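Local coordinates for protein amidohydrolase (Mycoplasma synoviae, PDB 3OVG) that hydrolyses D-xylono- and L-arabino-1,4-lactone 5-phosphates to the phosphorylated sugar acids, as well as carboxy 1,4-lactones, using two zinc ions per subunit, at residues A[15-20]-A[323-328]; A[40-45]-A[275-280]; A[127-132]-A[144-149]; A[174-179]-A[334-339]. All blocks are in the same frame, centred on the assembly; numbering follows the deposited sequence.

Contact 1 (A[15-20]-A[323-328])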
# COMPACT_ATOMS: atom_id res chain seq x y z
N ILE A 15 -34.08 -0.88 -34.50
CA ILE A 15 -33.76 -0.79 -35.92
C ILE A 15 -33.71 -2.17 -36.55
O ILE A 15 -33.44 -3.15 -35.87
CB ILE A 15 -32.37 -0.15 -36.17
CG1 ILE A 15 -31.27 -1.05 -35.60
CG2 ILE A 15 -32.30 1.24 -35.56
CD1 ILE A 15 -29.89 -0.48 -35.82
N PRO A 16 -33.94 -2.25 -37.86
CA PRO A 16 -33.76 -3.56 -38.51
C PRO A 16 -32.31 -4.00 -38.34
O PRO A 16 -31.40 -3.17 -38.42
CB PRO A 16 -34.04 -3.29 -40.00
CG PRO A 16 -34.76 -1.97 -40.05
CD PRO A 16 -34.34 -1.18 -38.80
N VAL A 17 -32.07 -5.29 -38.15
CA VAL A 17 -30.70 -5.72 -37.93
C VAL A 17 -29.76 -5.39 -39.11
O VAL A 17 -28.56 -5.29 -38.93
CB VAL A 17 -30.61 -7.21 -37.55
CG1 VAL A 17 -31.23 -7.45 -36.17
CG2 VAL A 17 -31.26 -8.09 -38.65
N GLU A 18 -30.31 -5.23 -40.31
CA GLU A 18 -29.48 -4.95 -41.49
C GLU A 18 -28.85 -3.59 -41.35
O GLU A 18 -27.95 -3.27 -42.09
CB GLU A 18 -30.32 -5.01 -42.77
CG GLU A 18 -30.95 -6.40 -43.03
CD GLU A 18 -32.19 -6.73 -42.16
OE1 GLU A 18 -32.77 -5.85 -41.47
OE2 GLU A 18 -32.58 -7.92 -42.18
N LYS A 19 -29.31 -2.80 -40.38
CA LYS A 19 -28.84 -1.43 -40.20
C LYS A 19 -27.71 -1.37 -39.14
O LYS A 19 -27.11 -0.32 -38.93
CB LYS A 19 -30.02 -0.56 -39.78
CG LYS A 19 -30.08 0.80 -40.43
CD LYS A 19 -31.10 0.85 -41.58
CE LYS A 19 -32.50 1.20 -41.04
NZ LYS A 19 -33.37 1.97 -42.00
N LEU A 20 -27.45 -2.48 -38.48
CA LEU A 20 -26.35 -2.57 -37.52
C LEU A 20 -24.99 -2.30 -38.18
O LEU A 20 -24.16 -1.63 -37.60
CB LEU A 20 -26.35 -3.93 -36.79
CG LEU A 20 -27.38 -4.14 -35.65
CD1 LEU A 20 -27.60 -5.61 -35.23
CD2 LEU A 20 -27.04 -3.31 -34.41
N ASN A 323 -22.23 -11.89 -37.77
CA ASN A 323 -22.36 -12.47 -36.43
C ASN A 323 -23.10 -11.50 -35.50
O ASN A 323 -24.03 -11.90 -34.79
CB ASN A 323 -21.00 -12.89 -35.89
CG ASN A 323 -20.30 -13.93 -36.80
OD1 ASN A 323 -19.11 -14.24 -36.61
ND2 ASN A 323 -21.03 -14.45 -37.77
N PRO A 324 -22.73 -10.22 -35.52
CA PRO A 324 -23.50 -9.31 -34.64
C PRO A 324 -24.97 -9.15 -35.05
O PRO A 324 -25.84 -8.94 -34.19
CB PRO A 324 -22.74 -7.98 -34.74
CG PRO A 324 -21.37 -8.35 -35.24
CD PRO A 324 -21.57 -9.55 -36.14
N LYS A 325 -25.23 -9.24 -36.36
CA LYS A 325 -26.58 -9.17 -36.88
C LYS A 325 -27.42 -10.30 -36.29
O LYS A 325 -28.61 -10.13 -35.94
CB LYS A 325 -26.56 -9.22 -38.42
CG LYS A 325 -27.91 -9.23 -39.08
CD LYS A 325 -27.86 -8.54 -40.46
CE LYS A 325 -27.39 -9.45 -41.57
NZ LYS A 325 -28.57 -10.05 -42.31
N ARG A 326 -26.78 -11.46 -36.17
CA ARG A 326 -27.36 -12.64 -35.53
C ARG A 326 -27.50 -12.49 -34.02
O ARG A 326 -28.59 -12.61 -33.48
CB ARG A 326 -26.53 -13.88 -35.85
CG ARG A 326 -27.01 -15.11 -35.11
CD ARG A 326 -26.28 -16.38 -35.56
NE ARG A 326 -24.85 -16.40 -35.23
CZ ARG A 326 -24.38 -16.51 -33.99
NH1 ARG A 326 -25.21 -16.57 -32.96
NH2 ARG A 326 -23.06 -16.53 -33.77
N VAL A 327 -26.40 -12.24 -33.33
CA VAL A 327 -26.39 -12.35 -31.87
C VAL A 327 -27.08 -11.17 -31.15
O VAL A 327 -27.49 -11.33 -30.01
CB VAL A 327 -24.97 -12.55 -31.32
CG1 VAL A 327 -24.36 -13.80 -31.91
CG2 VAL A 327 -24.08 -11.33 -31.60
N LEU A 328 -27.22 -10.03 -31.83
CA LEU A 328 -27.83 -8.85 -31.22
C LEU A 328 -29.32 -8.70 -31.55
O LEU A 328 -29.99 -7.80 -31.01
CB LEU A 328 -27.08 -7.57 -31.64
CG LEU A 328 -25.62 -7.44 -31.17
CD1 LEU A 328 -25.04 -6.15 -31.78
CD2 LEU A 328 -25.56 -7.36 -29.66
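Pro324 O takes the N-H of Leu328 at 2.9 Å, and Leu20 brings its CD1 methyl to within 3.9 Å of the same oxygen. The same methyl also meets Leu328 CB at 4.1 Å, with Lys325 CA about as far away. Three residues before Leu20, Val17 CG2 meets Lys325 CG at 3.6 Å. The two side chains cross at about a right angle: with Lys325 CG anti to its backbone N (chi1 176°), that carbon lies against Val17 CG2 and CB, and Lys325 CD comes to 3.7 Å from Val17 O. No hydrogen bond joins the two segments. Helix 313-327 here packs against the short 3-10 turn that leads from the N-terminal hairpin (strands 7-10 and 13-16) into strand 22-25, the first strand of the TIM barrel. The turn is closed by Leu20 N bonding to Val17 O at 3.1 Å, and the CB atoms of Val17 and Leu20 both point toward the helix. On the barrel side Pro324 and Leu328 touch Thr23 of that strand, and Leu20 touches Ile96 of strand 94-97. Glu18, whose CB points away from the helix, still brings its carboxylate into the neighbourhood of the lysine: Glu18 OE2 and Lys325 NZ, 4.5 Å apart, are too far for a salt bridge and probably attract only weakly.

Contact 2 (A[40-45]-A[275-280]). With PO4 (phosphate ion), chain I.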
# COMPACT_ATOMS: atom_id res chain seq x y z
N HIS A 40 -8.97 2.56 -10.00
CA HIS A 40 -8.00 3.40 -10.72
C HIS A 40 -8.64 4.61 -11.40
O HIS A 40 -9.68 4.50 -12.07
CB HIS A 40 -7.21 2.56 -11.72
CG HIS A 40 -5.87 3.13 -12.06
ND1 HIS A 40 -5.71 4.29 -12.80
CD2 HIS A 40 -4.62 2.73 -11.73
CE1 HIS A 40 -4.42 4.57 -12.91
NE2 HIS A 40 -3.74 3.64 -12.26
N ILE A 41 -8.01 5.77 -11.24
CA ILE A 41 -8.53 7.01 -11.81
C ILE A 41 -8.73 6.93 -13.35
O ILE A 41 -9.66 7.56 -13.88
CB ILE A 41 -7.64 8.21 -11.46
CG1 ILE A 41 -8.30 9.54 -11.87
CG2 ILE A 41 -6.26 8.05 -12.11
CD1 ILE A 41 -9.73 9.73 -11.31
N ASP A 42 -7.91 6.12 -14.04
CA ASP A 42 -8.01 5.94 -15.51
C ASP A 42 -9.37 5.36 -16.00
O ASP A 42 -9.72 5.45 -17.18
CB ASP A 42 -6.89 5.02 -16.03
CG ASP A 42 -5.52 5.72 -16.07
OD1 ASP A 42 -5.39 6.90 -15.62
OD2 ASP A 42 -4.59 5.07 -16.58
N PHE A 43 -10.11 4.74 -15.08
CA PHE A 43 -11.45 4.24 -15.40
C PHE A 43 -12.50 5.35 -15.45
O PHE A 43 -13.61 5.14 -15.94
CB PHE A 43 -11.86 3.13 -14.45
CG PHE A 43 -11.13 1.85 -14.68
CD1 PHE A 43 -11.34 1.11 -15.84
CD2 PHE A 43 -10.20 1.40 -13.76
CE1 PHE A 43 -10.64 -0.08 -16.08
CE2 PHE A 43 -9.50 0.21 -13.97
CZ PHE A 43 -9.72 -0.54 -15.13
N LEU A 44 -12.14 6.53 -14.97
CA LEU A 44 -13.05 7.66 -15.03
C LEU A 44 -12.97 8.34 -16.40
O LEU A 44 -11.92 8.87 -16.77
CB LEU A 44 -12.75 8.66 -13.90
CG LEU A 44 -13.70 9.84 -13.87
CD1 LEU A 44 -15.12 9.41 -13.46
CD2 LEU A 44 -13.14 10.87 -12.91
N MSE A 45 -14.08 8.32 -17.13
CA MSE A 45 -14.15 8.81 -18.51
C MSE A 45 -15.40 9.65 -18.73
O MSE A 45 -16.51 9.10 -18.90
CB MSE A 45 -14.12 7.63 -19.51
CG MSE A 45 -12.95 6.68 -19.26
SE MSE A 45 -12.94 5.01 -20.34
CE MSE A 45 -12.95 5.84 -22.13
N ALA A 275 -12.47 -0.45 -24.90
CA ALA A 275 -11.62 0.70 -24.56
C ALA A 275 -12.16 1.36 -23.29
O ALA A 275 -12.75 2.45 -23.33
CB ALA A 275 -11.57 1.68 -25.74
N GLY A 276 -11.96 0.69 -22.16
CA GLY A 276 -12.61 1.09 -20.92
C GLY A 276 -11.70 1.77 -19.92
O GLY A 276 -12.04 1.87 -18.74
N ARG A 277 -10.55 2.25 -20.39
CA ARG A 277 -9.68 3.13 -19.63
C ARG A 277 -9.41 4.35 -20.50
O ARG A 277 -9.44 4.27 -21.73
CB ARG A 277 -8.35 2.44 -19.30
CG ARG A 277 -8.43 1.39 -18.21
CD ARG A 277 -7.08 0.76 -17.92
NE ARG A 277 -6.16 1.74 -17.34
CZ ARG A 277 -5.33 1.49 -16.32
NH1 ARG A 277 -5.30 0.27 -15.76
NH2 ARG A 277 -4.53 2.45 -15.86
N ILE A 278 -9.12 5.48 -19.86
CA ILE A 278 -8.98 6.73 -20.58
C ILE A 278 -7.88 6.74 -21.67
O ILE A 278 -8.02 7.44 -22.68
CB ILE A 278 -8.78 7.88 -19.58
CG1 ILE A 278 -9.25 9.24 -20.15
CG2 ILE A 278 -7.38 7.87 -19.03
CD1 ILE A 278 -9.58 10.27 -19.01
N LEU A 279 -6.81 5.96 -21.49
CA LEU A 279 -5.72 5.89 -22.50
C LEU A 279 -5.94 4.86 -23.62
O LEU A 279 -5.04 4.59 -24.42
CB LEU A 279 -4.35 5.67 -21.85
CG LEU A 279 -3.92 6.77 -20.87
CD1 LEU A 279 -2.52 6.51 -20.33
CD2 LEU A 279 -3.97 8.14 -21.55
N TYR A 280 -7.12 4.28 -23.67
CA TYR A 280 -7.44 3.29 -24.68
C TYR A 280 -8.23 3.90 -25.84
O TYR A 280 -8.69 3.18 -26.72
CB TYR A 280 -8.21 2.10 -24.06
CG TYR A 280 -7.40 1.24 -23.09
CD1 TYR A 280 -6.03 1.46 -22.91
CD2 TYR A 280 -7.99 0.17 -22.42
CE1 TYR A 280 -5.28 0.65 -22.04
CE2 TYR A 280 -7.27 -0.63 -21.57
CZ TYR A 280 -5.91 -0.39 -21.38
OH TYR A 280 -5.21 -1.19 -20.52
P PO4 I . -7.30 -3.26 -18.25
O1 PO4 I . -8.60 -2.45 -18.41
O2 PO4 I . -6.40 -2.67 -17.13
O3 PO4 I . -7.67 -4.71 -17.91
O4 PO4 I . -6.58 -3.27 -19.60
O HOH W 1 -5.38 3.99 -18.94
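The substrate-binding loop 275-280 of the lactonase site is held to loop 40-45 by a salt bridge, Arg277 NH2 to Asp42 OD2 at 2.7 Å. The bond is nearly straight (166°); the oxygen lies in the guanidinium plane, yet the donor approaches from above the carboxylate plane. Water 1 also donates to OD2 and accepts from Arg277 NE, so OD2 holds the arginine both directly at NH2 and through water at NE. Arg277 NH2 also sits over the centre of the His40 ring, 3.6 Å above its plane, and His40 ND1 accepts the Asp42 N-H in its ring plane. Phe43 meets the arginine chain through CE1, 3.4 Å from Arg277 CG, and turns its edge to Gly276 O. As in phosphotriesterase-family TIM barrels, both loops belong to the catalytic mouth: Gly276 lies near zinc ligand His28. Tyr280 OH donates to phosphate O4 at 2.7 Å, Arg277 NH1 reaches O2 weakly, and Lys246 and Tyr247 also bond the ion. The phosphate probably comes from the crystallisation liquor, and may mark where the substrate's 5-phosphate binds. Along the backbone, Ile278 N donates to Asp42 O at 2.7 Å, and selenomethionine Met45 packs its SE 3.5 Å from Gly276 C.

Contact 3 (A[127-132]-A[144-149])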
# COMPACT_ATOMS: atom_id res chain seq x y z
N VAL A 127 -35.92 -6.30 -16.80
CA VAL A 127 -36.95 -6.23 -17.84
C VAL A 127 -37.47 -4.80 -18.10
O VAL A 127 -37.60 -4.40 -19.25
CB VAL A 127 -38.17 -7.13 -17.55
CG1 VAL A 127 -39.17 -7.02 -18.71
CG2 VAL A 127 -37.74 -8.58 -17.41
N ALA A 128 -37.74 -4.05 -17.03
CA ALA A 128 -38.20 -2.66 -17.16
C ALA A 128 -37.21 -1.85 -17.99
O ALA A 128 -37.60 -0.99 -18.78
CB ALA A 128 -38.39 -2.02 -15.76
N GLU A 129 -35.91 -2.10 -17.81
CA GLU A 129 -34.93 -1.32 -18.56
C GLU A 129 -34.95 -1.66 -20.05
O GLU A 129 -34.76 -0.79 -20.89
CB GLU A 129 -33.52 -1.48 -18.00
CG GLU A 129 -33.35 -0.87 -16.61
CD GLU A 129 -31.98 -0.22 -16.42
OE1 GLU A 129 -30.92 -0.91 -16.57
OE2 GLU A 129 -31.99 0.98 -16.11
N ILE A 130 -35.16 -2.93 -20.37
CA ILE A 130 -35.28 -3.40 -21.75
C ILE A 130 -36.61 -2.92 -22.41
O ILE A 130 -36.63 -2.51 -23.57
CB ILE A 130 -35.21 -4.95 -21.81
CG1 ILE A 130 -33.86 -5.49 -21.28
CG2 ILE A 130 -35.42 -5.46 -23.21
CD1 ILE A 130 -32.66 -5.21 -22.23
N GLU A 131 -37.71 -2.94 -21.65
CA GLU A 131 -39.05 -2.73 -22.22
C GLU A 131 -39.73 -1.39 -21.90
O GLU A 131 -40.61 -0.97 -22.65
CB GLU A 131 -39.99 -3.92 -21.89
CG GLU A 131 -39.46 -5.26 -22.46
CD GLU A 131 -40.44 -6.41 -22.37
OE1 GLU A 131 -41.27 -6.48 -21.41
OE2 GLU A 131 -40.34 -7.29 -23.27
N GLU A 132 -39.34 -0.72 -20.83
CA GLU A 132 -39.93 0.58 -20.57
C GLU A 132 -38.93 1.71 -20.79
O GLU A 132 -39.19 2.66 -21.53
CB GLU A 132 -40.48 0.62 -19.15
CG GLU A 132 -41.67 -0.32 -18.96
CD GLU A 132 -42.09 -0.39 -17.51
OE1 GLU A 132 -42.29 0.69 -16.92
OE2 GLU A 132 -42.20 -1.50 -16.97
N VAL A 144 -36.40 6.24 -8.89
CA VAL A 144 -36.18 5.83 -10.29
C VAL A 144 -36.77 6.88 -11.22
O VAL A 144 -37.89 7.37 -10.99
CB VAL A 144 -36.81 4.47 -10.59
CG1 VAL A 144 -36.81 4.21 -12.10
CG2 VAL A 144 -36.04 3.36 -9.85
N LYS A 145 -36.01 7.28 -12.25
CA LYS A 145 -36.56 8.19 -13.27
C LYS A 145 -36.21 7.67 -14.64
O LYS A 145 -35.05 7.81 -15.08
CB LYS A 145 -35.99 9.60 -13.08
CG LYS A 145 -36.46 10.65 -14.15
CD LYS A 145 -35.84 12.05 -13.87
CE LYS A 145 -36.39 13.14 -14.83
NZ LYS A 145 -36.17 12.72 -16.25
N ARG A 146 -37.19 7.09 -15.35
CA ARG A 146 -36.89 6.37 -16.60
C ARG A 146 -36.70 7.27 -17.83
O ARG A 146 -37.45 8.21 -18.04
CB ARG A 146 -37.94 5.29 -16.89
CG ARG A 146 -38.14 4.27 -15.71
CD ARG A 146 -38.71 2.91 -16.15
NE ARG A 146 -38.73 1.99 -15.00
CZ ARG A 146 -37.72 1.20 -14.66
NH1 ARG A 146 -36.62 1.15 -15.42
NH2 ARG A 146 -37.82 0.44 -13.57
N SER A 147 -35.66 6.98 -18.60
CA SER A 147 -35.43 7.56 -19.92
C SER A 147 -36.42 6.96 -20.91
O SER A 147 -36.94 5.87 -20.66
CB SER A 147 -34.03 7.14 -20.39
OG SER A 147 -33.65 7.86 -21.54
N LYS A 148 -36.67 7.65 -22.02
CA LYS A 148 -37.37 7.00 -23.15
C LYS A 148 -36.43 5.99 -23.84
O LYS A 148 -36.88 5.12 -24.57
CB LYS A 148 -37.83 8.02 -24.20
CG LYS A 148 -38.81 9.09 -23.70
CD LYS A 148 -39.28 9.97 -24.87
CE LYS A 148 -39.92 11.27 -24.40
NZ LYS A 148 -41.21 11.00 -23.70
N ALA A 149 -35.12 6.15 -23.64
CA ALA A 149 -34.15 5.20 -24.21
C ALA A 149 -34.21 3.89 -23.43
O ALA A 149 -34.28 3.90 -22.19
CB ALA A 149 -32.73 5.78 -24.15
O HOH W 2 -39.57 5.73 -20.44
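Ala128 CB lies over one face of the Arg146 guanidinium, offset toward its rim and closest to NH2 at 3.3 Å. On the opposite face Val144 CG1 stands over the centre of the group, 4.0 Å above the plane, so the flat cation is held between two methyl groups. At its edge Glu129 CG approaches NH1 at 4.0 Å, and farther back along the chain Glu132 CB touches Arg146 CD. The arginine chain is extended from CG to NE (chi3 174°), and its guanidinium lies against the last turn of helix 119-131. Direct charge pairing is probably weak: Glu132 OE1 is 4.2 Å from Arg146 NE and well out of the guanidinium plane, so no N-H points at it. Arg146 NH1 and NH2 find their partners in the connecting loop, Gly133 O and Tyr139 OH. Glu129 likewise turns its carboxylate to other partners, with OE1 in a salt bridge to Arg76 and OE2 accepting from Asp135 N. The backbones meet through water 2, which donates to Ser147 O at 2.6 Å and, less closely, to Glu132 O at 3.3 Å. Ser147 OG in turn accepts from Ala149 N at 3.1 Å. This ST turn lies in the return of the chain from helix 119-131 toward strand 157-160, an alpha-to-beta connection of the TIM barrel.

Contact 4 (A[174-179]-A[334-339])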
# COMPACT_ATOMS: atom_id res chain seq x y z
N ALA A 174 -29.87 -12.69 -15.96
CA ALA A 174 -29.65 -12.43 -17.39
C ALA A 174 -30.48 -13.41 -18.24
O ALA A 174 -31.14 -13.01 -19.18
CB ALA A 174 -28.19 -12.57 -17.70
N ALA A 175 -30.42 -14.69 -17.91
CA ALA A 175 -31.14 -15.71 -18.68
C ALA A 175 -32.64 -15.43 -18.64
O ALA A 175 -33.31 -15.50 -19.67
CB ALA A 175 -30.81 -17.13 -18.16
N ARG A 176 -33.16 -15.09 -17.47
CA ARG A 176 -34.61 -14.87 -17.35
C ARG A 176 -35.11 -13.61 -18.10
O ARG A 176 -36.16 -13.61 -18.74
CB ARG A 176 -35.01 -14.84 -15.86
CG ARG A 176 -34.94 -16.25 -15.20
CD ARG A 176 -35.06 -16.24 -13.68
NE ARG A 176 -36.37 -15.81 -13.18
CZ ARG A 176 -36.81 -16.05 -11.94
NH1 ARG A 176 -36.06 -16.75 -11.09
NH2 ARG A 176 -38.01 -15.62 -11.55
N THR A 177 -34.33 -12.55 -18.03
CA THR A 177 -34.63 -11.31 -18.75
C THR A 177 -34.54 -11.56 -20.24
O THR A 177 -35.37 -11.05 -21.03
CB THR A 177 -33.62 -10.21 -18.35
OG1 THR A 177 -33.70 -10.03 -16.93
CG2 THR A 177 -33.92 -8.86 -19.02
N SER A 178 -33.55 -12.33 -20.65
CA SER A 178 -33.36 -12.60 -22.08
C SER A 178 -34.54 -13.46 -22.59
O SER A 178 -35.16 -13.19 -23.61
CB SER A 178 -32.02 -13.30 -22.32
OG SER A 178 -31.90 -13.71 -23.68
N ILE A 179 -34.87 -14.50 -21.85
CA ILE A 179 -36.00 -15.34 -22.22
C ILE A 179 -37.29 -14.53 -22.29
O ILE A 179 -38.06 -14.66 -23.24
CB ILE A 179 -36.15 -16.47 -21.20
CG1 ILE A 179 -35.04 -17.51 -21.46
CG2 ILE A 179 -37.58 -17.07 -21.24
CD1 ILE A 179 -34.78 -18.35 -20.24
N ARG A 334 -40.65 -15.30 -24.68
CA ARG A 334 -41.08 -16.58 -24.16
C ARG A 334 -41.47 -16.38 -22.72
O ARG A 334 -41.11 -15.38 -22.12
CB ARG A 334 -39.95 -17.61 -24.23
CG ARG A 334 -39.58 -17.96 -25.67
CD ARG A 334 -38.59 -19.11 -25.71
NE ARG A 334 -37.21 -18.68 -25.56
CZ ARG A 334 -36.32 -19.22 -24.73
NH1 ARG A 334 -36.66 -20.23 -23.93
NH2 ARG A 334 -35.08 -18.75 -24.68
N ASN A 335 -42.22 -17.33 -22.19
CA ASN A 335 -42.43 -17.44 -20.75
C ASN A 335 -41.26 -18.21 -20.16
O ASN A 335 -40.70 -19.11 -20.80
CB ASN A 335 -43.70 -18.22 -20.46
CG ASN A 335 -44.94 -17.53 -20.97
OD1 ASN A 335 -45.26 -16.41 -20.55
ND2 ASN A 335 -45.65 -18.19 -21.89
N PHE A 336 -40.88 -17.86 -18.95
CA PHE A 336 -39.80 -18.56 -18.29
C PHE A 336 -40.36 -19.82 -17.64
O PHE A 336 -41.27 -19.73 -16.82
CB PHE A 336 -39.18 -17.68 -17.20
CG PHE A 336 -38.21 -18.41 -16.32
CD1 PHE A 336 -37.03 -18.91 -16.85
CD2 PHE A 336 -38.49 -18.63 -14.99
CE1 PHE A 336 -36.14 -19.60 -16.07
CE2 PHE A 336 -37.59 -19.31 -14.19
CZ PHE A 336 -36.42 -19.81 -14.74
N ASP A 337 -39.80 -20.97 -17.98
CA ASP A 337 -40.33 -22.22 -17.44
C ASP A 337 -39.34 -22.91 -16.48
O ASP A 337 -38.38 -23.55 -16.92
CB ASP A 337 -40.71 -23.14 -18.60
CG ASP A 337 -41.38 -24.44 -18.14
OD1 ASP A 337 -41.53 -24.68 -16.91
OD2 ASP A 337 -41.75 -25.23 -19.06
N PRO A 338 -39.55 -22.76 -15.16
CA PRO A 338 -38.70 -23.38 -14.13
C PRO A 338 -38.42 -24.86 -14.38
O PRO A 338 -37.32 -25.31 -14.07
CB PRO A 338 -39.51 -23.24 -12.85
CG PRO A 338 -40.37 -22.05 -13.08
CD PRO A 338 -40.67 -22.01 -14.58
N LEU A 339 -39.38 -25.60 -14.95
CA LEU A 339 -39.19 -27.04 -15.10
C LEU A 339 -38.22 -27.34 -16.21
O LEU A 339 -37.86 -28.50 -16.40
CB LEU A 339 -40.50 -27.76 -15.43
CG LEU A 339 -41.64 -27.77 -14.43
CD1 LEU A 339 -42.78 -28.56 -15.00
CD2 LEU A 339 -41.18 -28.37 -13.12
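This surface contact ties the C-terminal part of barrel helix 165-181 to the linker between helices 313-327 and 343-351, through one backbone bond and a CH-pi contact of arginine with phenylalanine. Arg334 N donates to Ile179 O at 3.0 Å. Next to it, Arg176 lies over one face of the Phe336 ring: its CG stands over the ring centre, 3.7 Å from the centroid, in the CH-pi contact. The chain then bends at chi3 (66°), and Arg176 NE lies 3.8 Å from Phe336 CE2. The guanidinium runs almost parallel to the ring, the planes 6° apart, with CE2 above its rim; Arg176 NH1 forms a salt bridge with Glu172. Pro338 N lies off-centre over the other face of the ring, and Ile179 CD1 meets its edge at 4.1 Å from CD1 of Phe336. Ile179 also packs against Arg334, its CG1 3.5 Å from Arg334 NH2 and its CG2 standing over the centre of the guanidinium. Arg334 NH2 is bonded to Gly206 O. In both arginines the aliphatic or flat part packs while polar N-H groups are bonded to other partners, so van der Waals packing probably contributes most, alongside the single backbone bond between the segments.

Overall arrangement
From the N terminus, 15-20 opens contact 1 and 40-45 opens contact 2. Contact 3 closes first, at 144-149, bridging the short gap after helix 119-131; it falls within the span of contact 2, which in turn falls within that of contact 1. Segment 174-179 then opens contact 4, and 275-280 closes contact 2, 323-328 contact 1, and 334-339 contact 4, which thus crosses both. Contacts 1 and 2 lie on opposite sides of the chain's centre, about 28 Å between centres: one joins the turn after the N-terminal hairpin to helix 313-327, the other loops at the zinc-bearing mouth. Contacts 3 and 4 touch through neighbouring helices, Thr177 CG2 packing on Val127 and Ile130.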